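PDB 6W5E: BSU-2 beta-lactamase from Bacillus subtilis, which probably hydrolyses beta-lactam antibiotics as a class D serine beta-lactamase, opening the four-membered lactam ring. Local coordinates for residues I85-K90 with K191-I196; R122-W127 with Y212-T217. All blocks are in the same frame, centred on the assembly; numbering follows the deposited sequence.

Contact 1: I85-K90 with K191-I196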
loop_
_atom_site.group_PDB
_atom_site.type_symbol
_atom_site.label_atom_id
_atom_site.label_comp_id
_atom_site.label_asym_id
_atom_site.label_seq_id
_atom_site.Cartn_x
_atom_site.Cartn_y
_atom_site.Cartn_z
ATOM N N ILE A 85 8.561 -9.855 -0.517
ATOM C CA ILE A 85 9.547 -10.629 -1.269
ATOM C C ILE A 85 10.889 -10.602 -0.559
ATOM O O ILE A 85 11.556 -11.637 -0.411
ATOM C CB ILE A 85 9.676 -10.099 -2.707
ATOM C CG1 ILE A 85 8.361 -10.248 -3.470
ATOM C CG2 ILE A 85 10.814 -10.807 -3.433
ATOM C CD1 ILE A 85 8.340 -9.433 -4.755
ATOM N N GLY A 86 11.306 -9.411 -0.115
ATOM C CA GLY A 86 12.629 -9.266 0.465
ATOM C C GLY A 86 12.807 -10.097 1.717
ATOM O O GLY A 86 13.850 -10.725 1.907
ATOM N N LEU A 87 11.788 -10.124 2.580
ATOM C CA LEU A 87 11.859 -10.976 3.763
ATOM C C LEU A 87 11.813 -12.447 3.376
ATOM O O LEU A 87 12.574 -13.260 3.919
ATOM C CB LEU A 87 10.699 -10.644 4.702
ATOM C CG LEU A 87 10.806 -9.294 5.409
ATOM C CD1 LEU A 87 9.452 -8.860 5.982
ATOM C CD2 LEU A 87 11.883 -9.341 6.491
ATOM N N GLN A 88 10.943 -12.807 2.427
ATOM C CA GLN A 88 10.782 -14.212 2.059
ATOM C C GLN A 88 12.074 -14.792 1.499
ATOM O O GLN A 88 12.437 -15.927 1.830
ATOM C CB GLN A 88 9.647 -14.366 1.048
ATOM C CG GLN A 88 9.301 -15.811 0.712
ATOM C CD GLN A 88 8.729 -16.573 1.896
ATOM O OE1 GLN A 88 8.070 -15.998 2.762
ATOM N NE2 GLN A 88 8.962 -17.881 1.928
ATOM N N VAL A 89 12.783 -14.031 0.653
ATOM C CA VAL A 89 14.028 -14.505 0.045
ATOM C C VAL A 89 15.245 -14.198 0.898
ATOM O O VAL A 89 16.378 -14.465 0.465
ATOM C CB VAL A 89 14.240 -13.996 -1.398
ATOM C CG1 VAL A 89 13.010 -14.265 -2.262
ATOM C CG2 VAL A 89 14.638 -12.506 -1.415
ATOM N N LYS A 90 15.049 -13.637 2.092
ATOM C CA LYS A 90 16.128 -13.338 3.033
ATOM C C LYS A 90 17.102 -12.274 2.518
ATOM O O LYS A 90 18.272 -12.245 2.917
ATOM C CB LYS A 90 16.851 -14.603 3.512
ATOM C CG LYS A 90 15.891 -15.653 4.056
ATOM C CD LYS A 90 16.623 -16.821 4.695
ATOM N N LYS A 191 4.123 -17.423 7.197
ATOM C CA LYS A 191 3.264 -16.681 8.116
ATOM C C LYS A 191 3.994 -15.563 8.848
ATOM O O LYS A 191 3.482 -14.436 8.859
ATOM C CB LYS A 191 2.516 -17.647 9.049
ATOM C CG LYS A 191 1.329 -18.325 8.386
ATOM C CD LYS A 191 0.019 -17.778 8.940
ATOM C CE LYS A 191 -1.148 -18.041 8.002
ATOM N NZ LYS A 191 -2.391 -17.405 8.517
ATOM N N PRO A 192 5.168 -15.779 9.455
ATOM C CA PRO A 192 5.835 -14.650 10.129
ATOM C C PRO A 192 6.182 -13.507 9.196
ATOM O O PRO A 192 6.186 -12.349 9.631
ATOM C CB PRO A 192 7.089 -15.283 10.744
ATOM C CG PRO A 192 6.783 -16.734 10.843
ATOM C CD PRO A 192 5.851 -17.061 9.723
ATOM N N VAL A 193 6.469 -13.797 7.925
ATOM C CA VAL A 193 6.753 -12.735 6.960
ATOM C C VAL A 193 5.542 -11.824 6.800
ATOM O O VAL A 193 5.659 -10.593 6.829
ATOM C CB VAL A 193 7.198 -13.336 5.615
ATOM C CG1 VAL A 193 7.196 -12.268 4.511
ATOM C CG2 VAL A 193 8.572 -13.981 5.768
ATOM N N MET A 194 4.357 -12.415 6.630
ATOM C CA MET A 194 3.152 -11.604 6.493
ATOM C C MET A 194 2.830 -10.853 7.778
ATOM O O MET A 194 2.406 -9.694 7.728
ATOM C CB MET A 194 1.990 -12.467 6.030
ATOM C CG MET A 194 2.194 -12.923 4.601
ATOM S SD MET A 194 0.831 -13.865 3.902
ATOM C CE MET A 194 1.053 -15.444 4.715
ATOM N N LYS A 195 3.038 -11.484 8.939
ATOM C CA LYS A 195 2.834 -10.788 10.208
ATOM C C LYS A 195 3.761 -9.582 10.337
ATOM O O LYS A 195 3.335 -8.514 10.784
ATOM C CB LYS A 195 3.054 -11.749 11.385
ATOM C CG LYS A 195 2.073 -12.896 11.469
ATOM C CD LYS A 195 0.637 -12.403 11.603
ATOM C CE LYS A 195 -0.313 -13.552 11.933
ATOM N NZ LYS A 195 -1.740 -13.167 11.745
ATOM N N ILE A 196 5.038 -9.737 9.978
ATOM C CA ILE A 196 5.979 -8.617 10.044
ATOM C C ILE A 196 5.538 -7.481 9.126
ATOM O O ILE A 196 5.542 -6.310 9.518
ATOM C CB ILE A 196 7.408 -9.095 9.723
ATOM C CG1 ILE A 196 7.928 -10.002 10.838
ATOM C CG2 ILE A 196 8.355 -7.919 9.515
ATOM C CD1 ILE A 196 9.096 -10.876 10.429
#
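Val193 faces the last turn of helix 81-88 from the first turn of helix 191-200, its CA atom 6.3 Å from the CA of Leu87. Its two methyls share the work. CG1, placed anti to the backbone N (chi1 167°), meets the side of Leu87 near the root of that chain, 3.9 Å from Leu87 CB. CG2 fits between the two neighbours: 4.1 Å separates it from Leu87 CB, and Gln88 OE1 lies 3.7 Å away from Val193 CG2. The side chains of Gln88 and Val193 cross at about a right angle, because the glutamine bends at chi2 (66°) and brings its amide across toward the start of the other helix. There OE1 accepts a hydrogen bond from Asp190 N, which positions this oxygen beside the valine. Met194, next in sequence, turns its back on this interface, yet still meets Leu84, one turn earlier in helix 81-88. Lys195 follows, its ammonium group held in a salt bridge to Glu185. One turn beyond Val193, Ile196 adds the second apolar meeting point: its branch methyl CG2 comes 3.8 Å from Leu87 CD1, the two side chains crossing obliquely. Leu87 is thus engaged at both ends, CB by Val193 and a terminal methyl by Ile196. Just past this patch, helix 81-88 closes in a Schellman motif at Lys90, whose positive phi of 65° turns the chain off. With no direct hydrogen bond between 85-90 and 191-196, their mutual hold comes from methyl and methylene packing; the one polar group at the edge, the Gln88 amide, has its oxygen paired with the backbone at the head of helix 191-200.

Contact 2: R122-W127 with Y212-T217. With MLI (malonate ion), chain B.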
loop_
_atom_site.group_PDB
_atom_site.type_symbol
_atom_site.label_atom_id
_atom_site.label_comp_id
_atom_site.label_asym_id
_atom_site.label_seq_id
_atom_site.Cartn_x
_atom_site.Cartn_y
_atom_site.Cartn_z
ATOM N N ARG A 122 7.469 3.287 7.002
ATOM C CA ARG A 122 6.738 4.335 7.714
ATOM C C ARG A 122 7.020 5.714 7.134
ATOM O O ARG A 122 6.106 6.536 7.003
ATOM C CB ARG A 122 7.101 4.283 9.200
ATOM C CG ARG A 122 6.397 5.321 10.062
ATOM C CD ARG A 122 6.679 5.091 11.538
ATOM N NE ARG A 122 6.086 3.838 11.996
ATOM C CZ ARG A 122 6.443 3.201 13.105
ATOM N NH1 ARG A 122 7.402 3.700 13.875
ATOM N NH2 ARG A 122 5.851 2.064 13.437
ATOM N N GLU A 123 8.279 5.994 6.787
ATOM C CA GLU A 123 8.679 7.304 6.284
ATOM C C GLU A 123 8.758 7.341 4.767
ATOM O O GLU A 123 9.109 8.377 4.199
ATOM C CB GLU A 123 10.035 7.724 6.872
ATOM C CG GLU A 123 10.201 7.558 8.393
ATOM C CD GLU A 123 9.165 8.311 9.215
ATOM O OE1 GLU A 123 8.588 9.304 8.719
ATOM O OE2 GLU A 123 8.947 7.911 10.382
ATOM N N SER A 124 8.466 6.222 4.103
ATOM C CA SER A 124 8.552 6.115 2.647
ATOM C C SER A 124 9.937 6.500 2.130
ATOM O O SER A 124 10.077 7.231 1.149
ATOM C CB SER A 124 7.441 6.895 1.946
ATOM O OG SER A 124 6.995 6.164 0.829
ATOM N N ALA A 125 10.973 5.995 2.802
ATOM C CA ALA A 125 12.358 6.280 2.415
ATOM C C ALA A 125 12.711 5.409 1.211
ATOM O O ALA A 125 13.156 4.263 1.342
ATOM C CB ALA A 125 13.303 6.064 3.591
ATOM N N ILE A 126 12.519 5.984 0.020
ATOM C CA ILE A 126 12.658 5.246 -1.239
ATOM C C ILE A 126 14.034 4.594 -1.367
ATOM O O ILE A 126 14.149 3.449 -1.818
ATOM C CB ILE A 126 12.349 6.184 -2.420
ATOM C CG1 ILE A 126 10.883 6.637 -2.365
ATOM C CG2 ILE A 126 12.660 5.507 -3.746
ATOM C CD1 ILE A 126 10.492 7.645 -3.446
ATOM N N TRP A 127 15.099 5.303 -0.971
ATOM C CA TRP A 127 16.456 4.799 -1.192
ATOM C C TRP A 127 16.683 3.438 -0.538
ATOM O O TRP A 127 17.404 2.591 -1.081
ATOM C CB TRP A 127 17.496 5.817 -0.719
ATOM C CG TRP A 127 17.549 6.098 0.766
ATOM C CD1 TRP A 127 16.982 7.155 1.417
ATOM C CD2 TRP A 127 18.257 5.344 1.760
ATOM N NE1 TRP A 127 17.278 7.097 2.762
ATOM C CE2 TRP A 127 18.062 5.998 2.999
ATOM C CE3 TRP A 127 19.036 4.179 1.727
ATOM C CZ2 TRP A 127 18.615 5.525 4.192
ATOM C CZ3 TRP A 127 19.578 3.701 2.920
ATOM C CH2 TRP A 127 19.371 4.381 4.132
ATOM N N TYR A 212 -4.163 -0.302 9.170
ATOM C CA TYR A 212 -2.953 -0.652 8.442
ATOM C C TYR A 212 -2.995 0.038 7.088
ATOM O O TYR A 212 -4.030 0.018 6.412
ATOM C CB TYR A 212 -2.888 -2.156 8.164
ATOM C CG TYR A 212 -2.990 -3.064 9.368
ATOM C CD1 TYR A 212 -4.220 -3.385 9.931
ATOM C CD2 TYR A 212 -1.854 -3.652 9.905
ATOM C CE1 TYR A 212 -4.305 -4.243 11.023
ATOM C CE2 TYR A 212 -1.932 -4.521 10.984
ATOM C CZ TYR A 212 -3.154 -4.806 11.542
ATOM O OH TYR A 212 -3.227 -5.664 12.621
ATOM N N GLY A 213 -1.872 0.606 6.657
ATOM C CA GLY A 213 -1.919 1.214 5.341
ATOM C C GLY A 213 -0.569 1.695 4.875
ATOM O O GLY A 213 0.381 1.821 5.652
ATOM N N LYS A 214 -0.513 1.981 3.575
ATOM C CA LYS A 214 0.681 2.514 2.936
ATOM C C LYS A 214 0.273 3.593 1.940
ATOM O O LYS A 214 -0.588 3.352 1.087
ATOM C CB LYS A 214 1.450 1.402 2.204
ATOM C CG LYS A 214 2.759 1.870 1.575
ATOM C CD LYS A 214 3.758 2.306 2.636
ATOM C CE LYS A 214 4.927 3.081 2.034
ATOM N NZ LYS A 214 4.588 4.536 1.937
ATOM N N THR A 215 0.896 4.770 2.039
ATOM C CA THR A 215 0.700 5.832 1.065
ATOM C C THR A 215 1.618 5.638 -0.146
ATOM O O THR A 215 2.621 4.914 -0.104
ATOM C CB THR A 215 1.025 7.197 1.682
ATOM O OG1 THR A 215 2.350 7.162 2.229
ATOM C CG2 THR A 215 0.028 7.569 2.767
ATOM N N GLY A 216 1.252 6.303 -1.237
ATOM C CA GLY A 216 2.147 6.487 -2.359
ATOM C C GLY A 216 1.852 7.825 -3.008
ATOM O O GLY A 216 0.686 8.247 -3.052
ATOM N N THR A 217 2.881 8.507 -3.503
ATOM C CA THR A 217 2.728 9.775 -4.206
ATOM C C THR A 217 3.722 9.812 -5.353
ATOM O O THR A 217 4.866 9.378 -5.205
ATOM C CB THR A 217 3.037 10.973 -3.290
ATOM O OG1 THR A 217 2.271 10.895 -2.086
ATOM C CG2 THR A 217 2.762 12.308 -3.991
HETATM C C1 MLI B . 5.315 9.156 -0.992
HETATM C C2 MLI B . 5.964 8.031 -1.779
HETATM C C3 MLI B . 4.158 8.632 -0.175
HETATM O O6 MLI B . 7.095 7.665 -1.397
HETATM O O7 MLI B . 5.370 7.504 -2.767
HETATM O O8 MLI B . 4.371 7.715 0.642
HETATM O O9 MLI B . 3.023 9.132 -0.340
HETATM O O HOH W 1 4.743 5.871 4.299
#
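Ser124 OG and Lys214 NZ stand 3.1 Å apart, where the turn 123-125 faces strand 209-217 across the cleft. Lys214 bends at chi2 and chi4, folding its ammonium back to donate to Thr215 O, with NZ at 2.9 Å from that oxygen and tilted 29° from the carbonyl plane. A water bridges the two segments, accepting from Lys214 NZ at 2.7 Å and donating to Arg122 O. These are the class D motifs Ser-X-Val/Ile (here Ser124 to Ile126) and Lys-Thr-Gly (Lys214 to Gly216), facing each other across the active site; Ser76 of the Ser-X-X-Lys motif, whose Lys79 is carboxylated, lies beside them. The remaining bonds grip a malonate ion, probably from the crystallisation liquor. Thr215 OG1 donates to its O8 at 2.6 Å and Thr217 OG1 to its O9. Thr217 N reaches malonate O7 at 2.8 Å, nearly straight (166°), from a position that in relatives lines the oxyanion hole. Ser124, modelled in two conformers, also approaches the ion, its OG 2.7 Å from malonate O6, while Ser76 OG bonds to it as well.

In the fold
From the N terminus the chain lays down the first two strands of the six-stranded sheet, then enters helix 81-88, where contact 1 begins. It goes on through the helical region to 122-127, the first half of contact 2, and through the rest of helix 126-136 and two further helices before helix 191-200 returns to 85-90, closing a loop with 100 intervening residues. Strand 209-217 then comes back to 122-127 and closes the second, with 84 between. The segments alternate, so the two loops cross. Contact 1 joins helix to helix; contact 2 ties the helical region to the sheet across the cleft. Their centres lie 18 Å apart, with no direct touch.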